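Local coordinates for immunomodulatory active chitinase (Trichuris suis, PDB 6G9C), which displays immunomodulatory properties in inflammatory lung disease and, as a family 18 glycoside hydrolase, probably binds and cleaves chitin, at residues N162-C167 with P206-V211; R185-A190 with V211-N216; I270-Y275 with A365-L370; Q316-G321 with P333-G338; S349-I354 with I391-E396. All coordinates share one frame; numbering follows the deposited sequence.

Contact 1. Residues N162-C167 with P206-V211; sequences NYLLLC and PALAKV
Two neighbouring helices on the outer layer of the TIM barrel meet here, 162-167 from helix 160-181 and 206-211 from helix 205-211. They run nearly parallel, their local axes 10.0 Å apart at an angle of 15°, and the join is entirely apolar. Leu208 is the central side chain. Its CG lies anti to the carbonyl carbon (chi1 -71°), which sends both methyls across to the longer helix. Both reach Tyr163 CE2 at 3.8 Å, Leu208 CD1 at the edge of the ring and close to its plane. Leu208 CD2 has further neighbours, 3.9 Å from Leu164 CD1 and equally near Cys167 SG. That sulfur in turn lies over one face of the Tyr163 ring, displaced toward the rim. As expected for the helical shell of this fold, the same side chains also reach the barrel wall, with Tyr163 and Cys167 both touching Leu150 of strand 147-151. Toward the start of the short helix, the Leu164 fork closes on a single methyl, Leu164 CD1 standing 3.5 Å and CD2 3.7 Å from Ala207 CB. One turn past Leu208, Val211 CG2 packs against Cys167 CB at 3.9 Å.

Contact 2. Residues R185-A190 with V211-N216; sequences RLLFTA and VLDFVN
Arg185 and Asp213 meet tip to tip in a two-pronged salt bridge, guanidinium and carboxylate planes only 6° apart. Arg185 NH2 reaches Asp213 OD1 at 2.7 Å and Arg185 NH1 reaches Asp213 OD2 at 3.0 Å, both nearly straight and both on syn lone pairs. NH1 also donates to Leu186 O, which helps fix the rotation of the guanidinium. The anti lone pair of Asp213 OD2 takes the backbone N of Phe188 at 2.7 Å, while Asp213 N returns a bond to Phe188 O. This double link leads into the parallel pairing of barrel strands 187-193 and 214-218, where Asn216 N donates to Ala190 O at 2.8 Å; the bond from Ala190 N to Phe214 O is weak. Packing follows on both sides. Leu212 CD2 sits over the centre of the Phe188 ring, 3.6 Å from its centroid, a CH-pi contact on the side facing the helices. On the barrel-interior side, Thr189 CG2 lies 3.6 Å from the centroid of Phe214, while Thr189 OG1 turns to Asp149. With three N-H groups holding its two oxygens, the Asp213 carboxylate is likely to stay ionised, and it pins the entrance of one strand to the other.

Contact 3. Residues I270-Y275 with A365-L370; sequences IGLPTY and AFVWTL. With EDO (1,2-ethanediol), chain C.
Strands 268-281 and 364-368 of the TIM barrel run parallel, and their backbones form the tight part of the contact. Phe366 N donates to Ile270 O, Leu272 N to Phe366 O at 2.7 Å, Trp368 N to Leu272 O, and Thr274 N to Trp368 O at 3.0 Å. Gly271 CA, with no side chain in the way, presses on one face of the Phe366 ring, 3.2 Å from CE2. On the opposite sheet face, Leu272 CD1 packs on Ala365 CB at 3.7 Å. Thr274 OG1 donates to Thr369 O at 2.8 Å, on an in-plane lone pair.

By contrast, the Trp368 side chain is partly exposed, and a small solvent molecule sits beside it. Tyr275 CE1 comes within 3.5 Å of Trp368 CD1, with the ring planes at 89°, and Tyr275 OH bonds to Asp221. A 1,2-ethanediol, probably from the crystallisation liquor, lies over the Tyr275 ring in a small polar niche, its O1 taking a straight 2.8 Å bond from Trp368 NE1, with Tyr372 OH also bonded to it. Trp368, ending the last barrel strand ahead of a cis peptide, is consistent with the tryptophan lining the sugar-binding cleft of family 18 relatives.

Contact 4. Residues Q316-G321 with P333-G338; sequences QKLSSG and PYLVQG
The polar part of this contact is one hydrogen bond between long side chains. Lys317, in the last turns of helix 311-319, runs out extended as far as CE and then bends at chi4 (-53°), which brings Lys317 NZ to Gln337 OE1 at 3.0 Å. NZ lies in the plane of the amide and on a lone pair of its oxygen. Gln337 comes from strand 332-337 with CG anti to the backbone N and an extended chain, so the two side chains cross at about a right angle. The amide therefore lies across the lysine methylenes: Gln337 OE1 is 3.5 Å from Lys317 CD, and Gln337 NE2 is 3.9 Å from Lys317 CB.

The apolar part belongs to Leu335, two residues back on the same side of the strand. Its two methyls divide the helix between them. Leu335 CD1 meets Leu318 CD2 at 3.5 Å, tighter than usual for two carbons, whereas Leu335 CD2 rests 3.9 Å from Lys317 CB.

Backbone bonding closes the helix itself. Gly321, with positive phi, is the C-prime residue of a Schellman motif, in which Ala322 N bonds to Lys317 O and Gly321 N to Leu318 O, the latter at 3.1 Å. Ser320, at the same turn, brings its CB near Gln337 NE2.

In family 18 chitinases of this type, a small alpha+beta domain is inserted between the last two barrel strands, and this helix and strand belong to it. A neutral amide oxygen accepts from the lysine ammonium, while Leu335 lies buried, with Leu318 at the margin of the contact.

Contact 5. Residues S349-I354 with I391-E396; sequences SMKAKI and ISLMQE
Leu393 is the bump that helix 392-398 pushes into helix 347-360. Its CG is anti to the carbonyl carbon (chi1 -69°), which carries Leu393 CD1 into the hollow beside Met350 and Lys351, 3.5 Å from Met350 CB and 4.1 Å from the backbone N of Lys351. At the rim of that hollow, Lys351 CG passes 4.4 Å from Leu393 CD2 before the chain turns outward, its NZ paired with Glu348. The reverse fit is made by Ile354, one turn further along. Ile354 CD1, at the end of an extended CG1 arm, enters the dip between two successive residues, 3.7 Å from Leu393 CB and 4.0 Å from Met394 CG. The Ile354 and Leu393 side chains cross at about a right angle, so the helices interlock. Their local axes lie 10.1 Å apart and make an angle of 38°. Both helices belong to the outer layer of the TIM barrel, and beneath the join Met350 and Ile354 touch Leu272 while Met394 touches Ala365 and Val367. The side chains meet carbon to carbon, so the fit rests on shape and burial, with the charged end of Lys351 paired elsewhere.

Contacts 1, 2, 3 and 5 follow the TIM barrel; contact 4 lies in the inserted domain. Along the chain the segments of contacts 1 and 2 interleave, then those of 3 and 5, with 4 nested inside 3. Contacts 1 and 2, centres 11 Å apart, share Val211 and join the same two helix-strand units. Phe366, its ring over Gly271 of the strand between, reaches Asn216 of contact 2. Contact 5 backs contact 3, centres about 10 Å apart. Contacts 1 and 4 are farthest apart, about 44 Å between centres. The barrel contacts thus join neighbouring strands and their outer helices, and strand 364-368, paired also with 34-40, closes the barrel.

Contact 1. Residues N162-C167 with P206-V211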
# COMPACT_ATOMS: atom_id res chain seq x y z
N ASN A 162 -31.04 15.00 -11.14
CA ASN A 162 -29.65 14.96 -11.57
C ASN A 162 -28.76 14.28 -10.54
O ASN A 162 -27.83 13.54 -10.90
CB ASN A 162 -29.17 16.38 -11.85
CG ASN A 162 -29.95 17.05 -12.96
OD1 ASN A 162 -30.45 16.37 -13.86
ND2 ASN A 162 -30.05 18.37 -12.92
N TYR A 163 -29.03 14.53 -9.26
CA TYR A 163 -28.20 13.93 -8.21
C TYR A 163 -28.29 12.41 -8.25
O TYR A 163 -27.28 11.71 -8.11
CB TYR A 163 -28.64 14.47 -6.86
CG TYR A 163 -27.81 13.96 -5.70
CD1 TYR A 163 -26.63 14.59 -5.33
CD2 TYR A 163 -28.21 12.85 -4.97
CE1 TYR A 163 -25.87 14.13 -4.26
CE2 TYR A 163 -27.46 12.38 -3.90
CZ TYR A 163 -26.29 13.02 -3.55
OH TYR A 163 -25.56 12.54 -2.49
N LEU A 164 -29.51 11.88 -8.43
CA LEU A 164 -29.69 10.44 -8.51
C LEU A 164 -29.01 9.86 -9.75
O LEU A 164 -28.37 8.81 -9.68
CB LEU A 164 -31.18 10.11 -8.52
CG LEU A 164 -31.52 8.64 -8.80
CD1 LEU A 164 -30.97 7.78 -7.68
CD2 LEU A 164 -33.02 8.41 -8.99
N LEU A 165 -29.15 10.55 -10.89
CA LEU A 165 -28.46 10.11 -12.11
C LEU A 165 -26.95 10.09 -11.90
O LEU A 165 -26.28 9.11 -12.25
CB LEU A 165 -28.84 11.02 -13.27
CG LEU A 165 -30.22 10.79 -13.89
CD1 LEU A 165 -30.64 11.98 -14.74
CD2 LEU A 165 -30.28 9.48 -14.69
N LEU A 166 -26.40 11.17 -11.33
CA LEU A 166 -24.98 11.19 -11.02
C LEU A 166 -24.57 9.97 -10.19
O LEU A 166 -23.59 9.28 -10.51
CB LEU A 166 -24.63 12.49 -10.29
CG LEU A 166 -23.21 12.62 -9.74
CD1 LEU A 166 -22.20 12.62 -10.87
CD2 LEU A 166 -23.09 13.89 -8.92
N CYS A 167 -25.33 9.67 -9.13
CA CYS A 167 -24.96 8.54 -8.27
C CYS A 167 -25.11 7.20 -8.99
O CYS A 167 -24.25 6.32 -8.85
CB CYS A 167 -25.78 8.55 -6.99
SG CYS A 167 -25.37 9.92 -5.89
N PRO A 206 -35.17 6.09 -1.53
CA PRO A 206 -35.14 4.66 -1.89
C PRO A 206 -34.26 4.34 -3.08
O PRO A 206 -33.62 3.28 -3.11
CB PRO A 206 -36.62 4.34 -2.16
CG PRO A 206 -37.38 5.41 -1.46
CD PRO A 206 -36.54 6.63 -1.60
N ALA A 207 -34.20 5.23 -4.07
CA ALA A 207 -33.34 4.97 -5.22
C ALA A 207 -31.87 5.07 -4.85
O ALA A 207 -31.05 4.26 -5.30
CB ALA A 207 -33.68 5.94 -6.35
N LEU A 208 -31.52 6.05 -4.02
CA LEU A 208 -30.13 6.21 -3.60
C LEU A 208 -29.64 5.04 -2.75
O LEU A 208 -28.46 4.69 -2.81
CB LEU A 208 -29.95 7.52 -2.83
CG LEU A 208 -30.06 8.79 -3.67
CD1 LEU A 208 -30.14 9.98 -2.72
CD2 LEU A 208 -28.88 8.92 -4.63
N ALA A 209 -30.54 4.44 -1.95
CA ALA A 209 -30.14 3.29 -1.14
C ALA A 209 -29.62 2.16 -2.01
O ALA A 209 -28.76 1.38 -1.57
CB ALA A 209 -31.33 2.80 -0.31
N LYS A 210 -30.11 2.05 -3.23
CA LYS A 210 -29.71 0.96 -4.11
C LYS A 210 -28.31 1.15 -4.67
O LYS A 210 -27.68 0.16 -5.05
CB LYS A 210 -30.73 0.81 -5.24
CG LYS A 210 -32.15 0.46 -4.77
CD LYS A 210 -33.09 0.14 -5.92
CE LYS A 210 -34.52 -0.05 -5.41
NZ LYS A 210 -35.31 -1.00 -6.25
N VAL A 211 -27.79 2.38 -4.70
CA VAL A 211 -26.51 2.63 -5.36
C VAL A 211 -25.42 3.10 -4.41
O VAL A 211 -24.23 2.93 -4.75
CB VAL A 211 -26.66 3.62 -6.53
CG1 VAL A 211 -27.62 3.05 -7.60
CG2 VAL A 211 -27.13 4.97 -6.05

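Contact 2. Residues R185-A190 with V211-N216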
# COMPACT_ATOMS: atom_id res chain seq x y z
N ARG A 185 -14.38 -3.48 -6.81
CA ARG A 185 -14.87 -2.16 -7.20
C ARG A 185 -14.67 -1.14 -6.08
O ARG A 185 -14.67 -1.46 -4.88
CB ARG A 185 -16.33 -2.23 -7.62
CG ARG A 185 -17.31 -2.23 -6.50
CD ARG A 185 -18.55 -1.46 -6.91
NE ARG A 185 -19.64 -1.73 -5.99
CZ ARG A 185 -19.87 -1.05 -4.87
NH1 ARG A 185 -19.09 -0.03 -4.51
NH2 ARG A 185 -20.89 -1.39 -4.10
N LEU A 186 -14.46 0.10 -6.50
CA LEU A 186 -14.34 1.22 -5.58
C LEU A 186 -15.61 1.37 -4.75
O LEU A 186 -16.73 1.16 -5.24
CB LEU A 186 -14.08 2.49 -6.38
CG LEU A 186 -12.73 2.53 -7.08
CD1 LEU A 186 -12.78 3.44 -8.30
CD2 LEU A 186 -11.69 3.01 -6.08
N LEU A 187 -15.43 1.71 -3.47
CA LEU A 187 -16.54 2.05 -2.60
C LEU A 187 -17.13 3.40 -3.00
O LEU A 187 -16.47 4.25 -3.60
CB LEU A 187 -16.09 2.09 -1.14
CG LEU A 187 -15.56 0.74 -0.64
CD1 LEU A 187 -14.90 0.89 0.74
CD2 LEU A 187 -16.68 -0.28 -0.61
N PHE A 188 -18.39 3.61 -2.62
CA PHE A 188 -19.10 4.83 -3.03
C PHE A 188 -20.04 5.21 -1.90
O PHE A 188 -21.01 4.49 -1.63
CB PHE A 188 -19.84 4.62 -4.34
CG PHE A 188 -20.62 5.83 -4.81
CD1 PHE A 188 -20.22 7.11 -4.46
CD2 PHE A 188 -21.74 5.67 -5.60
CE1 PHE A 188 -20.94 8.23 -4.91
CE2 PHE A 188 -22.47 6.77 -6.04
CZ PHE A 188 -22.07 8.05 -5.69
N THR A 189 -19.76 6.34 -1.26
CA THR A 189 -20.56 6.82 -0.15
C THR A 189 -20.95 8.27 -0.41
O THR A 189 -20.49 8.90 -1.36
CB THR A 189 -19.80 6.69 1.18
OG1 THR A 189 -18.63 7.54 1.16
CG2 THR A 189 -19.36 5.23 1.43
N ALA A 190 -21.80 8.81 0.47
CA ALA A 190 -22.12 10.23 0.41
C ALA A 190 -22.38 10.74 1.82
O ALA A 190 -22.95 10.03 2.65
CB ALA A 190 -23.35 10.50 -0.48
N VAL A 211 -27.79 2.38 -4.70
CA VAL A 211 -26.51 2.63 -5.36
C VAL A 211 -25.42 3.10 -4.41
O VAL A 211 -24.23 2.93 -4.75
CB VAL A 211 -26.66 3.62 -6.53
CG1 VAL A 211 -27.62 3.05 -7.60
CG2 VAL A 211 -27.13 4.97 -6.05
N LEU A 212 -25.73 3.70 -3.26
CA LEU A 212 -24.70 4.09 -2.31
C LEU A 212 -24.42 2.95 -1.34
O LEU A 212 -25.34 2.30 -0.84
CB LEU A 212 -25.12 5.34 -1.53
CG LEU A 212 -25.30 6.60 -2.37
CD1 LEU A 212 -26.16 7.64 -1.65
CD2 LEU A 212 -23.94 7.17 -2.76
N ASP A 213 -23.14 2.72 -1.06
CA ASP A 213 -22.78 1.71 -0.07
C ASP A 213 -23.33 2.09 1.31
O ASP A 213 -23.90 1.25 2.02
CB ASP A 213 -21.26 1.53 -0.04
CG ASP A 213 -20.74 0.86 -1.31
OD1 ASP A 213 -21.31 -0.17 -1.72
OD2 ASP A 213 -19.79 1.39 -1.92
N PHE A 214 -23.17 3.35 1.71
CA PHE A 214 -23.85 3.87 2.89
C PHE A 214 -23.82 5.39 2.83
O PHE A 214 -23.19 5.96 1.95
CB PHE A 214 -23.24 3.33 4.21
CG PHE A 214 -21.74 3.51 4.35
CD1 PHE A 214 -21.19 4.74 4.69
CD2 PHE A 214 -20.88 2.43 4.21
CE1 PHE A 214 -19.81 4.90 4.86
CE2 PHE A 214 -19.49 2.57 4.38
CZ PHE A 214 -18.96 3.82 4.71
N VAL A 215 -24.54 6.04 3.75
CA VAL A 215 -24.56 7.50 3.82
C VAL A 215 -24.07 7.94 5.19
O VAL A 215 -24.43 7.36 6.22
CB VAL A 215 -25.96 8.10 3.53
CG1 VAL A 215 -26.32 7.84 2.06
CG2 VAL A 215 -27.04 7.56 4.49
N ASN A 216 -23.21 8.96 5.18
CA ASN A 216 -22.69 9.60 6.39
C ASN A 216 -23.68 10.71 6.76
O ASN A 216 -23.67 11.79 6.15
CB ASN A 216 -21.29 10.13 6.14
CG ASN A 216 -20.23 9.02 6.12
OD1 ASN A 216 -20.47 7.93 6.62
ND2 ASN A 216 -19.06 9.31 5.54

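Contact 3. Residues I270-Y275 with A365-L370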
# COMPACT_ATOMS: atom_id res chain seq x y z
N ILE A 270 -24.08 7.33 11.65
CA ILE A 270 -24.39 8.49 12.49
C ILE A 270 -23.15 9.36 12.67
O ILE A 270 -22.11 8.89 13.15
CB ILE A 270 -24.93 8.04 13.86
CG1 ILE A 270 -26.14 7.11 13.68
CG2 ILE A 270 -25.27 9.27 14.72
CD1 ILE A 270 -27.30 7.75 12.96
N GLY A 271 -23.27 10.64 12.33
CA GLY A 271 -22.14 11.55 12.44
C GLY A 271 -21.92 12.02 13.87
O GLY A 271 -22.86 12.36 14.60
N LEU A 272 -20.65 12.09 14.26
CA LEU A 272 -20.25 12.50 15.61
C LEU A 272 -19.26 13.66 15.49
O LEU A 272 -18.17 13.48 14.91
CB LEU A 272 -19.60 11.35 16.39
CG LEU A 272 -20.36 10.02 16.46
CD1 LEU A 272 -19.48 8.98 17.13
CD2 LEU A 272 -21.67 10.18 17.22
N PRO A 273 -19.59 14.84 15.99
CA PRO A 273 -18.65 15.97 15.90
C PRO A 273 -17.63 15.91 17.03
O PRO A 273 -17.98 15.64 18.17
CB PRO A 273 -19.55 17.19 16.06
CG PRO A 273 -20.70 16.70 16.90
CD PRO A 273 -20.89 15.25 16.56
N THR A 274 -16.36 16.20 16.71
CA THR A 274 -15.35 16.38 17.75
C THR A 274 -14.99 17.85 17.94
O THR A 274 -14.02 18.16 18.65
CB THR A 274 -14.08 15.57 17.45
OG1 THR A 274 -13.61 15.89 16.13
CG2 THR A 274 -14.36 14.07 17.56
N TYR A 275 -15.75 18.75 17.31
CA TYR A 275 -15.68 20.19 17.50
C TYR A 275 -16.95 20.65 18.19
O TYR A 275 -17.93 19.90 18.33
CB TYR A 275 -15.53 20.93 16.17
CG TYR A 275 -16.78 20.75 15.33
CD1 TYR A 275 -16.98 19.58 14.61
CD2 TYR A 275 -17.79 21.71 15.33
CE1 TYR A 275 -18.15 19.37 13.87
CE2 TYR A 275 -18.96 21.51 14.60
CZ TYR A 275 -19.13 20.34 13.89
OH TYR A 275 -20.28 20.13 13.19
N ALA A 365 -20.95 4.64 12.96
CA ALA A 365 -20.65 6.02 13.30
C ALA A 365 -19.49 6.51 12.45
O ALA A 365 -18.67 5.72 11.96
CB ALA A 365 -20.29 6.18 14.79
N PHE A 366 -19.43 7.83 12.28
CA PHE A 366 -18.26 8.47 11.73
C PHE A 366 -18.00 9.75 12.51
O PHE A 366 -18.92 10.32 13.12
CB PHE A 366 -18.42 8.76 10.23
CG PHE A 366 -19.32 9.93 9.91
CD1 PHE A 366 -18.80 11.22 9.82
CD2 PHE A 366 -20.68 9.74 9.68
CE1 PHE A 366 -19.61 12.30 9.50
CE2 PHE A 366 -21.50 10.81 9.38
CZ PHE A 366 -20.97 12.09 9.29
N VAL A 367 -16.74 10.18 12.53
CA VAL A 367 -16.36 11.39 13.26
C VAL A 367 -15.88 12.46 12.29
O VAL A 367 -15.12 12.18 11.35
CB VAL A 367 -15.29 11.12 14.35
CG1 VAL A 367 -15.81 10.14 15.36
CG2 VAL A 367 -14.01 10.58 13.72
N TRP A 368 -16.32 13.68 12.52
CA TRP A 368 -15.76 14.87 11.88
C TRP A 368 -15.18 15.69 13.04
O TRP A 368 -15.94 16.33 13.76
CB TRP A 368 -16.85 15.64 11.11
CG TRP A 368 -16.34 16.92 10.52
CD1 TRP A 368 -16.26 18.13 11.15
CD2 TRP A 368 -15.83 17.12 9.20
NE1 TRP A 368 -15.72 19.07 10.30
CE2 TRP A 368 -15.44 18.47 9.10
CE3 TRP A 368 -15.65 16.28 8.09
CZ2 TRP A 368 -14.89 19.00 7.94
CZ3 TRP A 368 -15.10 16.80 6.94
CH2 TRP A 368 -14.72 18.15 6.87
N THR A 369 -13.85 15.70 13.25
CA THR A 369 -12.77 15.16 12.42
C THR A 369 -11.76 14.44 13.31
O THR A 369 -11.82 14.51 14.54
CB THR A 369 -11.97 16.26 11.71
OG1 THR A 369 -11.30 17.04 12.71
CG2 THR A 369 -12.83 17.18 10.87
N LEU A 370 -10.77 13.80 12.68
CA LEU A 370 -9.67 13.24 13.45
C LEU A 370 -8.89 14.33 14.17
O LEU A 370 -8.37 14.10 15.27
CB LEU A 370 -8.72 12.47 12.54
CG LEU A 370 -9.15 11.11 12.00
CD1 LEU A 370 -8.35 10.79 10.74
CD2 LEU A 370 -8.96 10.02 13.07
C1 EDO C . -16.28 22.27 11.72
O1 EDO C . -15.21 21.78 10.90
C2 EDO C . -15.84 23.65 12.18
O2 EDO C . -15.72 24.55 11.07

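Contact 4. Residues Q316-G321 with P333-G338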
# COMPACT_ATOMS: atom_id res chain seq x y z
N GLN A 316 -8.33 22.72 27.09
CA GLN A 316 -7.49 23.84 27.52
C GLN A 316 -8.29 24.84 28.34
O GLN A 316 -7.79 25.36 29.35
CB GLN A 316 -6.85 24.50 26.30
CG GLN A 316 -5.73 25.50 26.58
CD GLN A 316 -4.85 25.75 25.35
OE1 GLN A 316 -3.69 25.31 25.30
NE2 GLN A 316 -5.39 26.44 24.36
N LYS A 317 -9.53 25.12 27.95
CA LYS A 317 -10.33 26.08 28.71
C LYS A 317 -10.83 25.50 30.02
O LYS A 317 -10.92 26.22 31.03
CB LYS A 317 -11.50 26.58 27.86
CG LYS A 317 -11.08 27.46 26.69
CD LYS A 317 -12.28 28.00 25.94
CE LYS A 317 -11.87 28.99 24.87
NZ LYS A 317 -11.00 30.07 25.44
N LEU A 318 -11.14 24.20 30.06
CA LEU A 318 -11.47 23.55 31.32
C LEU A 318 -10.31 23.66 32.32
O LEU A 318 -10.52 23.91 33.51
CB LEU A 318 -11.83 22.09 31.07
CG LEU A 318 -13.23 21.90 30.49
CD1 LEU A 318 -13.46 20.46 30.08
CD2 LEU A 318 -14.25 22.35 31.52
N SER A 319 -9.08 23.47 31.84
CA SER A 319 -7.92 23.66 32.70
C SER A 319 -7.81 25.09 33.21
O SER A 319 -7.31 25.31 34.32
CB SER A 319 -6.64 23.27 31.96
OG SER A 319 -6.72 21.93 31.53
N SER A 320 -8.28 26.06 32.43
CA SER A 320 -8.22 27.47 32.80
C SER A 320 -9.42 27.91 33.63
O SER A 320 -9.59 29.11 33.87
CB SER A 320 -8.12 28.34 31.55
OG SER A 320 -6.94 28.06 30.83
N GLY A 321 -10.26 26.98 34.07
CA GLY A 321 -11.35 27.32 34.95
C GLY A 321 -12.69 27.57 34.30
O GLY A 321 -13.58 28.11 34.95
N PRO A 333 -22.79 18.32 26.61
CA PRO A 333 -22.32 19.36 27.53
C PRO A 333 -22.24 20.72 26.85
O PRO A 333 -22.19 20.81 25.62
CB PRO A 333 -20.92 18.87 27.90
CG PRO A 333 -20.45 18.27 26.61
CD PRO A 333 -21.66 17.60 25.99
N TYR A 334 -22.24 21.78 27.65
CA TYR A 334 -21.85 23.07 27.14
C TYR A 334 -20.85 23.70 28.10
O TYR A 334 -20.70 23.27 29.25
CB TYR A 334 -23.06 23.98 26.87
CG TYR A 334 -23.91 24.42 28.04
CD1 TYR A 334 -23.64 25.61 28.72
CD2 TYR A 334 -25.03 23.69 28.42
CE1 TYR A 334 -24.45 26.04 29.76
CE2 TYR A 334 -25.86 24.12 29.45
CZ TYR A 334 -25.55 25.29 30.12
OH TYR A 334 -26.35 25.71 31.15
N LEU A 335 -20.12 24.68 27.58
CA LEU A 335 -19.01 25.31 28.28
C LEU A 335 -19.26 26.80 28.36
O LEU A 335 -19.65 27.43 27.37
CB LEU A 335 -17.69 25.03 27.55
CG LEU A 335 -16.43 25.34 28.36
CD1 LEU A 335 -16.15 24.17 29.27
CD2 LEU A 335 -15.25 25.61 27.46
N VAL A 336 -19.05 27.37 29.54
CA VAL A 336 -19.18 28.81 29.76
C VAL A 336 -17.87 29.32 30.34
O VAL A 336 -17.37 28.77 31.33
CB VAL A 336 -20.35 29.15 30.68
CG1 VAL A 336 -20.56 30.66 30.72
CG2 VAL A 336 -21.62 28.43 30.23
N GLN A 337 -17.33 30.39 29.75
CA GLN A 337 -16.12 31.04 30.26
C GLN A 337 -16.30 32.54 30.03
O GLN A 337 -16.11 33.02 28.90
CB GLN A 337 -14.89 30.50 29.55
CG GLN A 337 -13.56 31.02 30.06
CD GLN A 337 -12.41 30.59 29.15
OE1 GLN A 337 -12.44 30.83 27.93
NE2 GLN A 337 -11.42 29.95 29.72
N GLY A 338 -16.67 33.27 31.08
CA GLY A 338 -16.98 34.68 30.91
C GLY A 338 -18.20 34.81 30.02
O GLY A 338 -19.25 34.19 30.28

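Contact 5. Residues S349-I354 with I391-E396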
# COMPACT_ATOMS: atom_id res chain seq x y z
N SER A 349 -20.93 12.53 26.09
CA SER A 349 -21.91 12.64 25.01
C SER A 349 -21.64 11.61 23.92
O SER A 349 -22.58 11.03 23.36
CB SER A 349 -21.92 14.06 24.41
OG SER A 349 -20.76 14.36 23.66
N MET A 350 -20.36 11.34 23.64
CA MET A 350 -20.03 10.30 22.66
C MET A 350 -20.45 8.93 23.16
O MET A 350 -20.94 8.10 22.38
CB MET A 350 -18.53 10.30 22.38
CG MET A 350 -18.03 11.56 21.72
SD MET A 350 -18.41 11.58 19.97
CE MET A 350 -16.74 11.49 19.32
N LYS A 351 -20.27 8.68 24.46
CA LYS A 351 -20.69 7.41 25.05
C LYS A 351 -22.18 7.20 24.87
O LYS A 351 -22.63 6.11 24.50
CB LYS A 351 -20.35 7.39 26.55
CG LYS A 351 -19.25 6.46 26.95
CD LYS A 351 -18.89 6.66 28.44
CE LYS A 351 -20.09 6.53 29.37
NZ LYS A 351 -19.72 6.70 30.81
N ALA A 352 -22.97 8.22 25.18
CA ALA A 352 -24.42 8.09 25.06
C ALA A 352 -24.82 7.85 23.61
O ALA A 352 -25.63 6.97 23.32
CB ALA A 352 -25.10 9.33 25.63
N LYS A 353 -24.23 8.62 22.69
CA LYS A 353 -24.58 8.51 21.27
C LYS A 353 -24.17 7.16 20.69
O LYS A 353 -24.96 6.52 19.98
CB LYS A 353 -23.93 9.65 20.49
CG LYS A 353 -24.56 11.01 20.80
CD LYS A 353 -23.79 12.14 20.14
CE LYS A 353 -24.56 13.45 20.23
NZ LYS A 353 -23.76 14.60 19.69
N ILE A 354 -22.94 6.72 20.96
CA ILE A 354 -22.45 5.47 20.39
C ILE A 354 -23.19 4.27 20.98
O ILE A 354 -23.46 3.29 20.28
CB ILE A 354 -20.93 5.36 20.57
CG1 ILE A 354 -20.24 6.50 19.80
CG2 ILE A 354 -20.40 4.01 20.08
CD1 ILE A 354 -18.76 6.59 20.03
N ILE A 391 -12.52 9.67 19.87
CA ILE A 391 -12.69 8.80 18.71
C ILE A 391 -12.47 7.33 19.08
O ILE A 391 -13.10 6.44 18.50
CB ILE A 391 -11.77 9.29 17.57
CG1 ILE A 391 -12.18 10.71 17.18
CG2 ILE A 391 -11.89 8.39 16.34
CD1 ILE A 391 -11.26 11.36 16.20
N SER A 392 -11.61 7.04 20.08
CA SER A 392 -11.42 5.67 20.55
C SER A 392 -12.72 4.99 20.95
O SER A 392 -12.77 3.75 20.95
CB SER A 392 -10.49 5.62 21.78
OG SER A 392 -9.23 6.19 21.49
N LEU A 393 -13.74 5.76 21.32
CA LEU A 393 -14.99 5.17 21.80
C LEU A 393 -15.70 4.36 20.73
O LEU A 393 -16.50 3.48 21.06
CB LEU A 393 -15.92 6.27 22.32
CG LEU A 393 -15.43 6.93 23.62
CD1 LEU A 393 -16.25 8.16 23.97
CD2 LEU A 393 -15.44 5.94 24.76
N MET A 394 -15.46 4.65 19.44
CA MET A 394 -16.08 3.87 18.38
C MET A 394 -15.60 2.42 18.42
O MET A 394 -16.40 1.49 18.55
CB MET A 394 -15.80 4.50 17.01
CG MET A 394 -16.52 5.81 16.76
SD MET A 394 -16.57 6.24 15.00
CE MET A 394 -14.84 6.38 14.62
N GLN A 395 -14.29 2.22 18.32
CA GLN A 395 -13.72 0.88 18.45
C GLN A 395 -14.11 0.22 19.77
O GLN A 395 -14.46 -0.96 19.81
CB GLN A 395 -12.20 0.97 18.34
CG GLN A 395 -11.55 -0.11 17.53
CD GLN A 395 -11.70 -1.46 18.17
OE1 GLN A 395 -11.68 -1.58 19.39
NE2 GLN A 395 -11.84 -2.49 17.34
N GLU A 396 -14.06 0.98 20.87
CA GLU A 396 -14.23 0.36 22.19
C GLU A 396 -15.66 -0.13 22.39
O GLU A 396 -15.86 -1.14 23.07
CB GLU A 396 -13.87 1.35 23.29
CG GLU A 396 -12.40 1.61 23.43
CD GLU A 396 -12.11 2.78 24.34
OE1 GLU A 396 -13.00 3.13 25.15
OE2 GLU A 396 -11.00 3.35 24.25